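Local coordinates for protein YibA (Escherichia coli, PDB 1OYZ), which is of unknown function but folds as an all-helical solenoid of HEAT-type repeats, with an oxidoreductase activity only tentatively assigned to it, at residues 17-23 with 45-50; 78-83 with 117-121; 251-257 with 274-280. All blocks are in the same frame, centred on the assembly; numbering follows the deposited sequence.

From the N terminus the three contacts follow one another in series; none nests within or crosses another. Contact 1 closes a loop of 21 residues that includes helix 25-31, bringing helix 14-21 against helix 37-50. Contact 2 repeats the scheme further along, bridging helices 68-80 and 105-121 across a loop that contains helix 88-101. These two contacts adjoin, since Gln48 meets Gln80 and Leu47 meets Ile81, so helices 14-21, 37-50, 68-80 and 105-121 form a continuous row. Contact 3 lies on the opposite side of the chain's centre, its own centre about 54 Å from that of contact 1, and closes the last helical hairpin, 254-261 with 268-277, at the C terminus.

Contact 1: 17-23 with 45-50; sequences YNQCKKL and RVLQLR
Residues 17-21 belong to helix 14-21, and 45-50 form the C-terminal part of helix 37-50. The two short axes cross at -58° with a closest approach of 9.9 Å, and the register is set by Lys21 opposite Val46, whose CA atoms are 5.9 Å apart. Val46, in its t rotamer, fills the middle: its CG2 lies 3.5 Å from Cys20 CB and 4.0 Å from Tyr17 CE1, while its CG1 reaches Lys21 CG at 3.8 Å. Tyr17 (t, chi2 72°) presents one ring face to the Arg45 guanidinium, which stacks flat on it as a cation-pi pair, Arg45 CZ standing 4.1 Å from the ring centroid with the planes at 13°. Leu49 CD2 packs 3.5 Å from Tyr17 OH and 3.8 Å from Lys21 CE.

At the other end, Arg50 supplies the polar link. The chain leaves the helix and becomes extended at Leu23 (psi 151°), where its carbonyl accepts two hydrogen bonds, from Arg50 NH2 to Leu23 O at 3.1 Å and from Arg50 NH1 to Leu23 O at 3.3 Å; Lys21 O lies 2.9 Å from Arg50 NH1. The guanidinium charge is further met by a salt bridge to Asp25. Backbone bonds occupy the amides nearby: Lys21 N to Tyr17 O (3.1 Å) in the helix, Leu23 N to Cys20 O (3.0 Å) in the turn after it. Gln48 NE2 bonds to Phe76 O in the next repeat. Such side-by-side packing of helices from consecutive hairpins is the hallmark of a HEAT-like alpha-solenoid, here near its N-terminal end.

Contact 2: 78-83 with 117-121; sequences LGQIKI and QRCKK
Arg118 is the residue most covered here, and its side chain joins the frayed C-terminal end of helix 68-80 to the last turn of helix 105-121. The weakly bonded helical turn about 78-80 gives way at Ile81 to extended backbone that runs through Ile83 (psi near 140-150°), so the carbonyls of Leu78 and Ile81 converge on one point. Arg118 (chi1 m, chi3 p) places NH1 there: it donates to Leu78 O at 2.7 Å and to Ile81 O at 3.1 Å, both lying near the guanidinium plane. Over one face sits Ile83, its CD1 3.5 Å from Arg118 CZ. A water accepts from Ile83 N at 2.9 Å and, weakly, from Arg118 NH2 at 2.8 Å.

Gln80 and Gln117 come next in buried area, Gln80 lying at the margin. Gln117 has chi1 and chi2 both m, and its CA-to-CB bond points toward segment 78-83; with Gly79 it sets the register, their CA atoms 5.5 Å apart. Lys121 NZ adds a weak bond to Gly79 O at 3.4 Å, although the position of this oxygen is uncertain.

The side chains of Leu78 and Ile83 also touch helix 88-101. An arginine that binds carbonyls at and just beyond the end of the neighbouring helix thus joins the second helices of successive hairpins in this HEAT-type superhelix.

Contact 3: 251-257 with 274-280; sequences KTLLPVL and IDKLKRS
The main bump is Leu277, which points toward segment 251-257 and fills the hollow between Leu253, Leu254 and Leu257. Its CD1 lies 4.3 Å from Leu253 CB, 3.5 Å from Leu254 CD2 and 3.6 Å from Leu257 CD1. One turn earlier, Ile274 fits beside Leu254 and Leu257, CG2 4.0 Å from Leu254 CD2 and CG1 3.6 Å from Leu257 CB. Leu254 in turn wedges between Ile274 and Leu277. Leu254, Leu257, Ile274 and Leu277 all have chi1 m and chi2 t.

Residues 251-253 turn into the helix, Leu254 N bonding to Lys251 O (3.1 Å). Helices 254-257 and 274-277 run in opposing senses, Lys251 facing Leu277 (CA atoms 5.9 Å apart) and Leu254 facing Ile274 (6.5 Å). Beyond the apolar layer, toward the C terminus, an extended Arg279 (psi 150°) brings the terminal carboxylate to Lys251, whose NZ donates to Leu277 O (3.1 Å) and salt-bridges Ser280 OXT (3.0 Å). A water accepts from Lys251 NZ (3.0 Å) and may donate to Leu277 O (2.8 Å).

Leu253 also faces helix 225-232 of the preceding repeat. Leucine and isoleucine side chains interleaved between two such opposed helices build a HEAT-type hairpin, here the one ending the solenoid.

Contact 1: 17-23 with 45-50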
# COMPACT_ATOMS: atom_id res chain seq x y z
N TYR A 17 15.59 -15.08 -10.42
CA TYR A 17 16.29 -14.28 -9.44
C TYR A 17 17.55 -15.05 -8.96
O TYR A 17 18.64 -14.47 -8.85
CB TYR A 17 15.34 -13.97 -8.30
CG TYR A 17 16.00 -13.45 -7.05
CD1 TYR A 17 16.54 -12.17 -7.01
CD2 TYR A 17 16.01 -14.23 -5.89
CE1 TYR A 17 17.06 -11.65 -5.82
CE2 TYR A 17 16.54 -13.74 -4.70
CZ TYR A 17 17.05 -12.45 -4.68
OH TYR A 17 17.51 -11.95 -3.50
N ASN A 18 17.39 -16.35 -8.71
CA ASN A 18 18.51 -17.19 -8.29
C ASN A 18 19.55 -17.28 -9.40
O ASN A 18 20.74 -17.34 -9.11
CB ASN A 18 18.06 -18.60 -7.94
CG ASN A 18 17.33 -18.67 -6.64
OD1 ASN A 18 16.67 -19.66 -6.35
ND2 ASN A 18 17.43 -17.63 -5.83
N GLN A 19 19.12 -17.30 -10.65
CA GLN A 19 20.12 -17.34 -11.73
C GLN A 19 20.96 -16.07 -11.69
O GLN A 19 22.18 -16.14 -11.83
CB GLN A 19 19.47 -17.43 -13.11
CG GLN A 19 19.17 -18.82 -13.60
CD GLN A 19 18.65 -18.80 -15.03
OE1 GLN A 19 17.63 -18.18 -15.32
NE2 GLN A 19 19.36 -19.46 -15.93
N CYS A 20 20.30 -14.92 -11.53
CA CYS A 20 20.99 -13.63 -11.50
C CYS A 20 22.03 -13.58 -10.40
O CYS A 20 23.09 -12.98 -10.57
CB CYS A 20 19.98 -12.48 -11.30
SG CYS A 20 18.97 -12.06 -12.76
N LYS A 21 21.73 -14.20 -9.27
CA LYS A 21 22.66 -14.23 -8.14
C LYS A 21 24.00 -14.87 -8.50
O LYS A 21 25.02 -14.53 -7.89
CB LYS A 21 22.04 -14.93 -6.94
CG LYS A 21 20.94 -14.09 -6.32
CD LYS A 21 20.17 -14.78 -5.20
CE LYS A 21 20.98 -14.95 -3.94
NZ LYS A 21 20.07 -15.37 -2.83
N LYS A 22 24.02 -15.78 -9.48
CA LYS A 22 25.28 -16.42 -9.88
C LYS A 22 26.22 -15.46 -10.59
O LYS A 22 27.41 -15.74 -10.70
CB LYS A 22 25.02 -17.62 -10.80
CG LYS A 22 24.39 -18.82 -10.11
CD LYS A 22 24.22 -19.99 -11.06
CE LYS A 22 23.21 -20.99 -10.49
NZ LYS A 22 21.86 -20.36 -10.31
N LEU A 23 25.69 -14.34 -11.07
CA LEU A 23 26.46 -13.35 -11.82
C LEU A 23 27.31 -12.38 -10.98
O LEU A 23 26.96 -12.09 -9.84
CB LEU A 23 25.49 -12.52 -12.68
CG LEU A 23 24.62 -13.33 -13.64
CD1 LEU A 23 23.61 -12.43 -14.28
CD2 LEU A 23 25.50 -14.01 -14.68
N ARG A 45 17.47 -6.45 -8.07
CA ARG A 45 17.14 -7.07 -6.78
C ARG A 45 18.40 -7.72 -6.20
O ARG A 45 18.66 -7.61 -5.02
CB ARG A 45 16.03 -8.13 -6.92
CG ARG A 45 14.62 -7.59 -7.26
CD ARG A 45 13.56 -8.72 -7.33
NE ARG A 45 13.44 -9.43 -6.05
CZ ARG A 45 13.09 -10.71 -5.92
NH1 ARG A 45 13.01 -11.26 -4.71
NH2 ARG A 45 12.82 -11.46 -6.99
N VAL A 46 19.18 -8.40 -7.04
CA VAL A 46 20.39 -9.04 -6.54
C VAL A 46 21.30 -7.95 -6.02
O VAL A 46 21.94 -8.10 -4.97
CB VAL A 46 21.11 -9.84 -7.62
CG1 VAL A 46 22.31 -10.56 -7.01
CG2 VAL A 46 20.17 -10.82 -8.27
N LEU A 47 21.34 -6.83 -6.74
CA LEU A 47 22.19 -5.72 -6.30
C LEU A 47 21.72 -5.16 -4.94
O LEU A 47 22.54 -4.86 -4.07
CB LEU A 47 22.24 -4.61 -7.38
CG LEU A 47 22.97 -5.05 -8.66
CD1 LEU A 47 23.05 -3.96 -9.71
CD2 LEU A 47 24.35 -5.46 -8.26
N GLN A 48 20.41 -5.05 -4.74
CA GLN A 48 19.91 -4.53 -3.47
C GLN A 48 20.33 -5.46 -2.34
O GLN A 48 20.57 -5.01 -1.22
CB GLN A 48 18.37 -4.39 -3.45
CG GLN A 48 17.74 -3.33 -4.37
CD GLN A 48 16.20 -3.49 -4.46
OE1 GLN A 48 15.70 -4.61 -4.52
NE2 GLN A 48 15.46 -2.37 -4.47
N LEU A 49 20.39 -6.76 -2.63
CA LEU A 49 20.76 -7.78 -1.63
C LEU A 49 22.24 -7.80 -1.24
O LEU A 49 22.57 -7.76 -0.06
CB LEU A 49 20.38 -9.19 -2.12
CG LEU A 49 20.82 -10.40 -1.26
CD1 LEU A 49 20.01 -10.45 0.00
CD2 LEU A 49 20.65 -11.71 -2.03
N ARG A 50 23.12 -7.87 -2.23
CA ARG A 50 24.56 -7.95 -1.96
C ARG A 50 25.18 -6.58 -1.97
O ARG A 50 26.16 -6.32 -1.28
CB ARG A 50 25.27 -8.76 -3.03
CG ARG A 50 24.63 -10.09 -3.38
CD ARG A 50 25.60 -10.98 -4.18
NE ARG A 50 26.26 -10.29 -5.28
CZ ARG A 50 26.33 -10.76 -6.53
NH1 ARG A 50 25.77 -11.92 -6.80
NH2 ARG A 50 26.99 -10.08 -7.48

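Contact 2: 78-83 with 117-121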
# COMPACT_ATOMS: atom_id res chain seq x y z
N LEU A 78 18.50 2.03 -4.85
CA LEU A 78 18.78 2.89 -3.70
C LEU A 78 17.76 2.77 -2.56
O LEU A 78 18.07 3.08 -1.42
CB LEU A 78 18.88 4.34 -4.20
CG LEU A 78 20.25 5.05 -4.24
CD1 LEU A 78 21.36 4.06 -4.45
CD2 LEU A 78 20.26 6.13 -5.31
N GLY A 79 16.56 2.31 -2.84
CA GLY A 79 15.58 2.19 -1.77
C GLY A 79 15.81 1.06 -0.78
O GLY A 79 15.34 1.11 0.36
N GLN A 80 16.55 0.03 -1.17
CA GLN A 80 16.78 -1.09 -0.25
C GLN A 80 18.23 -1.55 -0.04
O GLN A 80 18.52 -2.28 0.90
CB GLN A 80 15.88 -2.26 -0.69
CG GLN A 80 14.38 -1.96 -0.53
CD GLN A 80 13.49 -2.91 -1.30
OE1 GLN A 80 13.36 -4.08 -0.95
NE2 GLN A 80 12.86 -2.41 -2.36
N ILE A 81 19.15 -1.10 -0.89
CA ILE A 81 20.56 -1.46 -0.78
C ILE A 81 21.14 -0.90 0.52
O ILE A 81 20.70 0.15 1.00
CB ILE A 81 21.34 -0.89 -1.99
CG1 ILE A 81 22.68 -1.63 -2.17
CG2 ILE A 81 21.60 0.60 -1.78
CD1 ILE A 81 23.35 -1.33 -3.53
N LYS A 82 22.11 -1.60 1.10
CA LYS A 82 22.75 -1.11 2.31
C LYS A 82 23.72 0.02 1.95
O LYS A 82 24.42 -0.05 0.94
CB LYS A 82 23.48 -2.25 3.03
CG LYS A 82 22.53 -3.20 3.76
CD LYS A 82 23.30 -4.17 4.66
CE LYS A 82 22.43 -4.69 5.79
NZ LYS A 82 23.28 -5.30 6.84
N ILE A 83 23.74 1.07 2.77
CA ILE A 83 24.61 2.21 2.53
C ILE A 83 25.23 2.69 3.83
O ILE A 83 24.58 2.72 4.87
CB ILE A 83 23.85 3.42 1.93
CG1 ILE A 83 22.74 3.84 2.87
CG2 ILE A 83 23.32 3.07 0.53
CD1 ILE A 83 21.87 4.96 2.33
N GLN A 117 11.01 3.10 1.91
CA GLN A 117 11.87 2.00 2.31
C GLN A 117 12.93 2.52 3.28
O GLN A 117 13.10 2.00 4.38
CB GLN A 117 12.59 1.42 1.11
CG GLN A 117 11.70 0.97 -0.02
CD GLN A 117 11.02 -0.35 0.25
OE1 GLN A 117 10.74 -1.11 -0.67
NE2 GLN A 117 10.75 -0.63 1.53
N ARG A 118 13.64 3.57 2.87
CA ARG A 118 14.70 4.13 3.69
C ARG A 118 14.20 4.66 5.05
O ARG A 118 14.89 4.54 6.06
CB ARG A 118 15.43 5.25 2.93
CG ARG A 118 15.96 4.84 1.55
CD ARG A 118 17.48 5.07 1.41
NE ARG A 118 18.22 4.34 2.44
CZ ARG A 118 18.83 3.16 2.27
NH1 ARG A 118 18.82 2.55 1.10
NH2 ARG A 118 19.42 2.58 3.31
N CYS A 119 13.00 5.23 5.07
CA CYS A 119 12.46 5.76 6.32
C CYS A 119 12.18 4.62 7.30
O CYS A 119 12.51 4.69 8.49
CB CYS A 119 11.18 6.54 6.05
SG CYS A 119 10.54 7.45 7.50
N LYS A 120 11.58 3.55 6.79
CA LYS A 120 11.29 2.44 7.66
C LYS A 120 12.58 1.97 8.35
O LYS A 120 12.58 1.72 9.55
CB LYS A 120 10.66 1.31 6.87
CG LYS A 120 9.96 0.31 7.74
CD LYS A 120 9.23 -0.71 6.90
CE LYS A 120 8.38 -1.63 7.76
NZ LYS A 120 7.61 -2.58 6.90
N LYS A 121 13.68 1.88 7.60
CA LYS A 121 14.94 1.45 8.19
C LYS A 121 15.57 2.53 9.09
O LYS A 121 16.43 2.23 9.92
CB LYS A 121 15.96 1.05 7.11
CG LYS A 121 15.51 -0.07 6.16
CD LYS A 121 16.72 -0.85 5.62
CE LYS A 121 16.71 -1.05 4.10
NZ LYS A 121 16.72 0.24 3.34
O HOH W 1 21.39 0.93 4.50

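Contact 3: 251-257 with 274-280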
# COMPACT_ATOMS: atom_id res chain seq x y z
N LYS A 251 -27.92 -4.80 17.33
CA LYS A 251 -28.70 -6.04 17.35
C LYS A 251 -29.72 -6.18 16.24
O LYS A 251 -30.41 -7.19 16.16
CB LYS A 251 -29.37 -6.21 18.70
CG LYS A 251 -28.40 -6.29 19.89
CD LYS A 251 -29.15 -6.63 21.19
CE LYS A 251 -28.20 -6.90 22.35
NZ LYS A 251 -27.12 -5.85 22.37
N THR A 252 -29.82 -5.18 15.38
CA THR A 252 -30.75 -5.26 14.28
C THR A 252 -30.32 -6.40 13.36
O THR A 252 -31.13 -6.94 12.60
CB THR A 252 -30.75 -3.99 13.43
OG1 THR A 252 -31.00 -2.86 14.26
CG2 THR A 252 -31.84 -4.08 12.36
N LEU A 253 -29.05 -6.76 13.42
CA LEU A 253 -28.54 -7.81 12.56
C LEU A 253 -28.62 -9.22 13.11
O LEU A 253 -28.23 -10.17 12.44
CB LEU A 253 -27.09 -7.52 12.16
CG LEU A 253 -26.87 -6.26 11.33
CD1 LEU A 253 -26.98 -5.08 12.24
CD2 LEU A 253 -25.49 -6.25 10.71
N LEU A 254 -29.12 -9.39 14.33
CA LEU A 254 -29.20 -10.73 14.88
C LEU A 254 -30.10 -11.65 14.10
O LEU A 254 -29.72 -12.76 13.78
CB LEU A 254 -29.63 -10.68 16.35
CG LEU A 254 -28.54 -10.18 17.30
CD1 LEU A 254 -29.12 -9.93 18.70
CD2 LEU A 254 -27.43 -11.20 17.38
N PRO A 255 -31.31 -11.20 13.74
CA PRO A 255 -32.21 -12.08 12.99
C PRO A 255 -31.58 -12.70 11.75
O PRO A 255 -31.61 -13.92 11.59
CB PRO A 255 -33.38 -11.15 12.65
CG PRO A 255 -33.40 -10.22 13.84
CD PRO A 255 -31.93 -9.87 13.93
N VAL A 256 -31.00 -11.86 10.90
CA VAL A 256 -30.39 -12.32 9.67
C VAL A 256 -29.19 -13.22 9.94
O VAL A 256 -28.96 -14.17 9.21
CB VAL A 256 -29.92 -11.13 8.80
CG1 VAL A 256 -31.11 -10.31 8.37
CG2 VAL A 256 -28.95 -10.26 9.58
N LEU A 257 -28.43 -12.91 10.99
CA LEU A 257 -27.27 -13.73 11.32
C LEU A 257 -27.78 -15.10 11.71
O LEU A 257 -27.29 -16.13 11.23
CB LEU A 257 -26.46 -13.11 12.48
CG LEU A 257 -25.66 -11.84 12.17
CD1 LEU A 257 -25.01 -11.33 13.44
CD2 LEU A 257 -24.60 -12.08 11.08
N ILE A 274 -22.49 -13.20 16.21
CA ILE A 274 -23.65 -13.25 17.09
C ILE A 274 -23.28 -13.12 18.56
O ILE A 274 -23.99 -12.46 19.34
CB ILE A 274 -24.42 -14.54 16.88
CG1 ILE A 274 -24.96 -14.58 15.44
CG2 ILE A 274 -25.53 -14.64 17.92
CD1 ILE A 274 -25.84 -15.75 15.14
N ASP A 275 -22.18 -13.73 18.96
CA ASP A 275 -21.72 -13.68 20.35
C ASP A 275 -21.36 -12.27 20.76
O ASP A 275 -21.62 -11.87 21.89
CB ASP A 275 -20.52 -14.60 20.54
CG ASP A 275 -20.87 -16.05 20.31
OD1 ASP A 275 -21.92 -16.47 20.84
OD2 ASP A 275 -20.12 -16.78 19.60
N LYS A 276 -20.76 -11.54 19.83
CA LYS A 276 -20.37 -10.15 20.08
C LYS A 276 -21.58 -9.25 20.26
O LYS A 276 -21.59 -8.37 21.12
CB LYS A 276 -19.52 -9.61 18.93
CG LYS A 276 -18.19 -10.29 18.77
CD LYS A 276 -17.40 -9.67 17.64
CE LYS A 276 -16.27 -10.59 17.21
NZ LYS A 276 -15.52 -10.06 16.02
N LEU A 277 -22.60 -9.46 19.44
CA LEU A 277 -23.82 -8.67 19.50
C LEU A 277 -24.56 -8.87 20.80
O LEU A 277 -24.95 -7.91 21.46
CB LEU A 277 -24.75 -9.01 18.33
CG LEU A 277 -24.30 -8.47 16.98
CD1 LEU A 277 -25.35 -8.74 15.89
CD2 LEU A 277 -24.08 -6.98 17.13
N LYS A 278 -24.75 -10.13 21.17
CA LYS A 278 -25.47 -10.45 22.39
C LYS A 278 -24.80 -9.85 23.60
O LYS A 278 -25.39 -9.81 24.67
CB LYS A 278 -25.61 -11.96 22.53
CG LYS A 278 -26.64 -12.53 21.59
CD LYS A 278 -26.71 -14.01 21.75
CE LYS A 278 -27.86 -14.62 20.99
NZ LYS A 278 -27.84 -16.11 21.18
N ARG A 279 -23.57 -9.38 23.42
CA ARG A 279 -22.84 -8.76 24.51
C ARG A 279 -23.14 -7.26 24.54
O ARG A 279 -23.42 -6.65 23.50
CB ARG A 279 -21.33 -8.99 24.37
CG ARG A 279 -20.87 -10.31 24.94
CD ARG A 279 -19.36 -10.32 25.21
NE ARG A 279 -18.60 -10.97 24.15
CZ ARG A 279 -18.13 -10.36 23.07
NH1 ARG A 279 -18.34 -9.06 22.88
NH2 ARG A 279 -17.45 -11.06 22.16
N SER A 280 -23.10 -6.69 25.74
CA SER A 280 -23.39 -5.27 25.99
C SER A 280 -24.90 -5.06 25.93
O SER A 280 -25.45 -4.46 26.89
CB SER A 280 -22.69 -4.35 24.95
OG SER A 280 -23.50 -4.15 23.80
OXT SER A 280 -25.53 -5.50 24.93
O HOH W 2 -24.40 -5.21 21.34